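Local atomic coordinates of putative transcriptional regulator protein, LacI family (Rhizobium etli, PDB entry 3MIZ), a protein that probably binds cis-regulatory DNA as a LacI-family transcription regulator, its periplasmic binding protein-like part presumably sensing an effector. Residues Met97-Pro102 and Leu251-Leu256; Ile134-Leu139 and Asp151-Thr156. All coordinates share one frame; numbering follows the deposited sequence.

Contact 1: residues Met97-Pro102 and Leu251-Leu256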
loop_
_atom_site.group_PDB
_atom_site.type_symbol
_atom_site.label_atom_id
_atom_site.label_comp_id
_atom_site.label_asym_id
_atom_site.label_seq_id
_atom_site.Cartn_x
_atom_site.Cartn_y
_atom_site.Cartn_z
HETATM N N MSE A 97 7.411 -13.887 -16.781
HETATM C CA MSE A 97 6.847 -13.917 -15.433
HETATM C C MSE A 97 7.720 -13.111 -14.473
HETATM O O MSE A 97 8.942 -13.193 -14.526
HETATM C CB MSE A 97 6.729 -15.371 -14.951
HETATM C CG MSE A 97 5.737 -16.190 -15.775
HETATM SE SE MSE A 97 5.704 -18.071 -15.284
HETATM C CE MSE A 97 4.818 -17.898 -13.589
ATOM N N ILE A 98 7.084 -12.320 -13.612
ATOM C CA ILE A 98 7.817 -11.502 -12.646
ATOM C C ILE A 98 7.299 -11.730 -11.227
ATOM O O ILE A 98 6.099 -11.584 -10.961
ATOM C CB ILE A 98 7.694 -10.001 -12.972
ATOM C CG1 ILE A 98 8.170 -9.739 -14.413
ATOM C CG2 ILE A 98 8.552 -9.190 -11.981
ATOM C CD1 ILE A 98 7.762 -8.363 -14.967
ATOM N N ASN A 99 8.220 -12.083 -10.336
ATOM C CA ASN A 99 7.948 -12.346 -8.916
ATOM C C ASN A 99 7.336 -13.729 -8.725
ATOM O O ASN A 99 6.759 -14.036 -7.677
ATOM C CB ASN A 99 7.000 -11.291 -8.332
ATOM C CG ASN A 99 7.144 -11.153 -6.825
ATOM O OD1 ASN A 99 6.233 -10.695 -6.137
ATOM N ND2 ASN A 99 8.298 -11.543 -6.310
ATOM N N CYS A 100 7.465 -14.559 -9.751
ATOM C CA CYS A 100 6.927 -15.898 -9.715
ATOM C C CYS A 100 7.688 -16.784 -10.691
ATOM O O CYS A 100 8.441 -16.300 -11.541
ATOM C CB CYS A 100 5.429 -15.875 -10.063
ATOM S SG CYS A 100 5.012 -15.046 -11.636
ATOM N N ARG A 101 7.493 -18.088 -10.546
ATOM C CA ARG A 101 8.150 -19.073 -11.387
ATOM C C ARG A 101 7.110 -20.103 -11.828
ATOM O O ARG A 101 6.201 -20.444 -11.068
ATOM C CB ARG A 101 9.261 -19.755 -10.582
ATOM C CG ARG A 101 9.534 -21.205 -10.926
ATOM C CD ARG A 101 10.443 -21.823 -9.878
ATOM N NE ARG A 101 10.161 -21.251 -8.562
ATOM C CZ ARG A 101 10.788 -21.577 -7.434
ATOM N NH1 ARG A 101 11.751 -22.494 -7.430
ATOM N NH2 ARG A 101 10.462 -20.961 -6.307
ATOM N N PRO A 102 7.238 -20.615 -13.058
ATOM C CA PRO A 102 6.273 -21.608 -13.535
ATOM C C PRO A 102 6.426 -22.930 -12.801
ATOM O O PRO A 102 7.519 -23.270 -12.347
ATOM C CB PRO A 102 6.616 -21.735 -15.016
ATOM C CG PRO A 102 8.109 -21.518 -15.025
ATOM C CD PRO A 102 8.269 -20.341 -14.077
ATOM N N LEU A 251 13.303 -5.751 -1.272
ATOM C CA LEU A 251 12.906 -6.620 -2.369
ATOM C C LEU A 251 13.107 -5.688 -3.559
ATOM O O LEU A 251 12.629 -4.550 -3.542
ATOM C CB LEU A 251 11.436 -7.019 -2.238
ATOM C CG LEU A 251 11.079 -8.124 -1.239
ATOM C CD1 LEU A 251 9.557 -8.214 -1.119
ATOM C CD2 LEU A 251 11.661 -9.454 -1.702
ATOM N N PRO A 252 13.841 -6.141 -4.591
ATOM C CA PRO A 252 14.118 -5.346 -5.791
ATOM C C PRO A 252 12.935 -5.248 -6.762
ATOM O O PRO A 252 13.080 -5.476 -7.963
ATOM C CB PRO A 252 15.315 -6.075 -6.400
ATOM C CG PRO A 252 14.978 -7.505 -6.116
ATOM C CD PRO A 252 14.504 -7.458 -4.671
ATOM N N TYR A 253 11.772 -4.884 -6.235
ATOM C CA TYR A 253 10.569 -4.772 -7.046
ATOM C C TYR A 253 10.692 -3.846 -8.242
ATOM O O TYR A 253 10.372 -4.234 -9.362
ATOM C CB TYR A 253 9.379 -4.340 -6.184
ATOM C CG TYR A 253 8.785 -5.478 -5.387
ATOM C CD1 TYR A 253 8.868 -6.789 -5.855
ATOM C CD2 TYR A 253 8.110 -5.249 -4.190
ATOM C CE1 TYR A 253 8.294 -7.844 -5.157
ATOM C CE2 TYR A 253 7.525 -6.309 -3.480
ATOM C CZ TYR A 253 7.625 -7.598 -3.977
ATOM O OH TYR A 253 7.035 -8.653 -3.316
ATOM N N TYR A 254 11.143 -2.620 -8.003
ATOM C CA TYR A 254 11.295 -1.656 -9.080
ATOM C C TYR A 254 12.181 -2.230 -10.191
ATOM O O TYR A 254 11.825 -2.172 -11.372
ATOM C CB TYR A 254 11.897 -0.354 -8.537
ATOM C CG TYR A 254 12.044 0.727 -9.583
ATOM C CD1 TYR A 254 10.928 1.392 -10.092
ATOM C CD2 TYR A 254 13.296 1.054 -10.095
ATOM C CE1 TYR A 254 11.059 2.354 -11.093
ATOM C CE2 TYR A 254 13.440 2.014 -11.090
ATOM C CZ TYR A 254 12.318 2.659 -11.588
ATOM O OH TYR A 254 12.460 3.593 -12.594
ATOM N N ASP A 255 13.324 -2.796 -9.809
ATOM C CA ASP A 255 14.250 -3.379 -10.777
ATOM C C ASP A 255 13.668 -4.616 -11.455
ATOM O O ASP A 255 13.935 -4.861 -12.630
ATOM C CB ASP A 255 15.582 -3.742 -10.114
ATOM C CG ASP A 255 16.364 -2.520 -9.662
ATOM O OD1 ASP A 255 16.342 -1.493 -10.377
ATOM O OD2 ASP A 255 17.011 -2.596 -8.598
ATOM N N LEU A 256 12.896 -5.406 -10.713
ATOM C CA LEU A 256 12.271 -6.595 -11.298
ATOM C C LEU A 256 11.348 -6.170 -12.429
ATOM O O LEU A 256 11.292 -6.819 -13.474
ATOM C CB LEU A 256 11.458 -7.372 -10.257
ATOM C CG LEU A 256 12.238 -8.258 -9.283
ATOM C CD1 LEU A 256 11.301 -8.812 -8.216
ATOM C CD2 LEU A 256 12.903 -9.393 -10.049
#

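Contact 2: residues Ile134-Leu139 and Asp151-Thr156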
loop_
_atom_site.group_PDB
_atom_site.type_symbol
_atom_site.label_atom_id
_atom_site.label_comp_id
_atom_site.label_asym_id
_atom_site.label_seq_id
_atom_site.Cartn_x
_atom_site.Cartn_y
_atom_site.Cartn_z
ATOM N N ILE A 134 18.784 -14.822 19.048
ATOM C CA ILE A 134 17.978 -14.128 18.045
ATOM C C ILE A 134 16.545 -14.632 17.947
ATOM O O ILE A 134 16.293 -15.834 18.020
ATOM C CB ILE A 134 18.609 -14.277 16.640
ATOM C CG1 ILE A 134 20.103 -13.951 16.692
ATOM C CG2 ILE A 134 17.881 -13.379 15.646
ATOM C CD1 ILE A 134 20.393 -12.532 17.048
ATOM N N GLY A 135 15.610 -13.700 17.773
ATOM C CA GLY A 135 14.215 -14.070 17.638
ATOM C C GLY A 135 13.787 -13.889 16.194
ATOM O O GLY A 135 14.367 -13.091 15.461
ATOM N N TYR A 136 12.780 -14.644 15.771
ATOM C CA TYR A 136 12.273 -14.542 14.411
ATOM C C TYR A 136 10.762 -14.760 14.464
ATOM O O TYR A 136 10.297 -15.814 14.896
ATOM C CB TYR A 136 12.920 -15.607 13.512
ATOM C CG TYR A 136 12.582 -15.447 12.046
ATOM C CD1 TYR A 136 13.396 -14.693 11.195
ATOM C CD2 TYR A 136 11.403 -15.980 11.524
ATOM C CE1 TYR A 136 13.035 -14.467 9.857
ATOM C CE2 TYR A 136 11.031 -15.758 10.195
ATOM C CZ TYR A 136 11.850 -14.998 9.370
ATOM O OH TYR A 136 11.462 -14.744 8.075
ATOM N N ILE A 137 9.996 -13.754 14.060
ATOM C CA ILE A 137 8.548 -13.881 14.052
ATOM C C ILE A 137 8.145 -14.060 12.592
ATOM O O ILE A 137 8.326 -13.167 11.749
ATOM C CB ILE A 137 7.877 -12.657 14.700
ATOM C CG1 ILE A 137 8.407 -12.485 16.130
ATOM C CG2 ILE A 137 6.379 -12.862 14.768
ATOM C CD1 ILE A 137 7.741 -11.366 16.907
ATOM N N ARG A 138 7.630 -15.254 12.312
ATOM C CA ARG A 138 7.240 -15.694 10.977
ATOM C C ARG A 138 6.067 -15.051 10.259
ATOM O O ARG A 138 4.999 -14.825 10.831
ATOM C CB ARG A 138 6.982 -17.206 11.004
ATOM C CG ARG A 138 8.155 -18.031 11.501
ATOM C CD ARG A 138 7.728 -19.466 11.762
ATOM N NE ARG A 138 7.241 -20.122 10.548
ATOM C CZ ARG A 138 6.741 -21.355 10.524
ATOM N NH1 ARG A 138 6.660 -22.058 11.645
ATOM N NH2 ARG A 138 6.346 -21.892 9.378
ATOM N N LEU A 139 6.286 -14.792 8.977
ATOM C CA LEU A 139 5.262 -14.252 8.097
ATOM C C LEU A 139 4.384 -15.467 7.765
ATOM O O LEU A 139 4.801 -16.613 7.973
ATOM C CB LEU A 139 5.918 -13.710 6.821
ATOM C CG LEU A 139 5.042 -13.154 5.696
ATOM C CD1 LEU A 139 4.285 -11.929 6.166
ATOM C CD2 LEU A 139 5.926 -12.803 4.506
ATOM N N ASP A 151 13.940 -20.541 6.136
ATOM C CA ASP A 151 14.924 -21.577 5.827
ATOM C C ASP A 151 16.320 -20.970 5.944
ATOM O O ASP A 151 17.247 -21.600 6.457
ATOM C CB ASP A 151 14.757 -22.105 4.401
ATOM C CG ASP A 151 13.531 -22.988 4.222
ATOM O OD1 ASP A 151 13.007 -23.541 5.220
ATOM O OD2 ASP A 151 13.108 -23.144 3.057
ATOM N N ALA A 152 16.460 -19.742 5.453
ATOM C CA ALA A 152 17.744 -19.043 5.474
ATOM C C ALA A 152 18.179 -18.742 6.895
ATOM O O ALA A 152 19.338 -18.935 7.249
ATOM C CB ALA A 152 17.657 -17.753 4.680
ATOM N N PHE A 153 17.247 -18.262 7.703
ATOM C CA PHE A 153 17.542 -17.934 9.092
ATOM C C PHE A 153 18.042 -19.177 9.819
ATOM O O PHE A 153 19.051 -19.131 10.528
ATOM C CB PHE A 153 16.282 -17.397 9.775
ATOM C CG PHE A 153 16.459 -17.104 11.236
ATOM C CD1 PHE A 153 17.355 -16.128 11.661
ATOM C CD2 PHE A 153 15.724 -17.799 12.190
ATOM C CE1 PHE A 153 17.513 -15.847 13.023
ATOM C CE2 PHE A 153 15.875 -17.525 13.550
ATOM C CZ PHE A 153 16.771 -16.548 13.965
ATOM N N ARG A 154 17.338 -20.288 9.632
ATOM C CA ARG A 154 17.713 -21.539 10.279
ATOM C C ARG A 154 19.110 -22.027 9.920
ATOM O O ARG A 154 19.900 -22.330 10.809
ATOM C CB ARG A 154 16.698 -22.641 9.953
ATOM C CG ARG A 154 15.363 -22.516 10.665
ATOM C CD ARG A 154 14.429 -23.635 10.215
ATOM N NE ARG A 154 13.082 -23.514 10.766
ATOM C CZ ARG A 154 12.766 -23.731 12.038
ATOM N NH1 ARG A 154 13.705 -24.085 12.906
ATOM N NH2 ARG A 154 11.511 -23.597 12.441
ATOM N N ARG A 155 19.427 -22.119 8.633
ATOM C CA ARG A 155 20.754 -22.597 8.249
ATOM C C ARG A 155 21.885 -21.602 8.498
ATOM O O ARG A 155 22.982 -22.001 8.886
ATOM C CB ARG A 155 20.805 -23.016 6.780
ATOM C CG ARG A 155 22.188 -23.561 6.388
ATOM C CD ARG A 155 22.297 -23.891 4.912
ATOM N NE ARG A 155 23.667 -24.207 4.506
ATOM C CZ ARG A 155 24.360 -25.270 4.912
ATOM N NH1 ARG A 155 23.825 -26.148 5.754
ATOM N NH2 ARG A 155 25.590 -25.467 4.459
ATOM N N THR A 156 21.637 -20.317 8.268
ATOM C CA THR A 156 22.687 -19.329 8.475
ATOM C C THR A 156 23.116 -19.324 9.928
ATOM O O THR A 156 24.310 -19.243 10.234
ATOM C CB THR A 156 22.229 -17.923 8.071
ATOM O OG1 THR A 156 21.057 -17.566 8.812
ATOM C CG2 THR A 156 21.931 -17.882 6.580
#

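Contact 1: residues Met97-Pro102 and Leu251-Leu256
Ile98 and Leu256 make the apolar part of this contact, where a corner of the chain meets the first turn of helix 253-268. The branch that touches is CG2 of Ile98, set anti to the backbone N (CG1 has chi1 -56°), and it lies 3.8 Å from Leu256 CB. The two side chains pass side by side, pointing opposite ways, so the methyl rests against the base of the leucine. A branched isoleucine suits the place because it also reaches Ile32 and Ile36 of helix 30-42. Leucine, unbranched at CB, can lie against Ile98 there while the rest of Leu256 also touches Ile111 and Pro113.

The second meeting is between a polar group and a ring. The amide of Asn99 abuts the CE1 corner of Tyr253, with Asn99 CG 3.9 Å from Tyr253 CE1, and the amide plane stands 82° from the ring plane. No hydrogen bond crosses between the segments. A tyrosine suits this site, its broad ring resting on Asp31 and Ile32 as well. Asn99 has a positive phi of 78°, a left-handed conformation that asparagine tolerates better than most residues, fitting the corner made here.

Backbone bonds shape the helix start. Pro252 is the N-cap residue and centre of an inverse gamma turn; Pro252 O receives Leu256 N at 2.8 Å, closing the first turn of the helix, and Leu256 on that turn points to the corner. Leu251 CB sits over the centre of one face of the Tyr253 ring. A late helix packing on the lobe of strands 73-78 and 95-97 is characteristic of the two-lobed periplasmic binding protein-like fold, whose chain crosses between lobes.

Contact 2: residues Ile134-Leu139 and Asp151-Thr156
Ile134 and Tyr136 close on Phe153 at the start of a right-handed beta-alpha-beta unit, in which strand 134-138 leads through helix 144-160 to the parallel strand 167-174. Strand and helix segments run nearly antiparallel, at 161°, with their axes 10.7 Å apart. Ile134 comes first: its CG2 methyl meets the rim of the phenylalanine ring, 3.6 Å from Phe153 CE1, while its CB lies at the ring edge in plane. Gly135 sits between the two inward residues and brings only its backbone O near Phe153 CZ, at 4.5 Å; any side chain there would lie on the opposite side of the strand.

Tyr136, two residues on, faces the helix again. Its CB lies 3.5 Å from Phe153 CE2, and its CD1 stands 3.9 Å above the plane of the Phe153 ring, offset toward the rim. The rings of Tyr136 and Phe153, tilted by 25° with centroids 5.1 Å apart, form an offset pair with little overlap. Phe153 CG is anti to the backbone N (chi1 177°), which carries the ring from the helix down between the two strand residues. With the ring cut back to an alanine, a gap would probably open between Ile134 and the tyrosine, whose CB and CD1 would lose the ring they lie against. Phe153 also rests on Leu167, Met202 and Thr123, so a large apolar ring suits the layer between sheet and helices.

Arg138 lies past the packed pair, where the sheet approaches solvent and a long charged chain is at home. Its aliphatic stem still serves: Arg138 CG lies in plane at the edge of the Tyr136 ring.

In the fold
Contacts 1 and 2 sit in different lobes, with centres about 22 Å apart and nearest atoms about 8 Å apart, so they share no element and do not touch. Both are buried, though contact 1 lies nearer the chain's centre, within the first lobe, and contact 2 lies farther out, in the second lobe. Contact 1 joins parts far apart in sequence and mixes aliphatic packing with an amide against a tyrosine. Contact 2 is local, linking a strand to the helix that follows it, and is wholly apolar at its heart, with arginines only at its margin. One ties a returning helix to the first lobe; the other builds the second lobe's own sheet-helix layer.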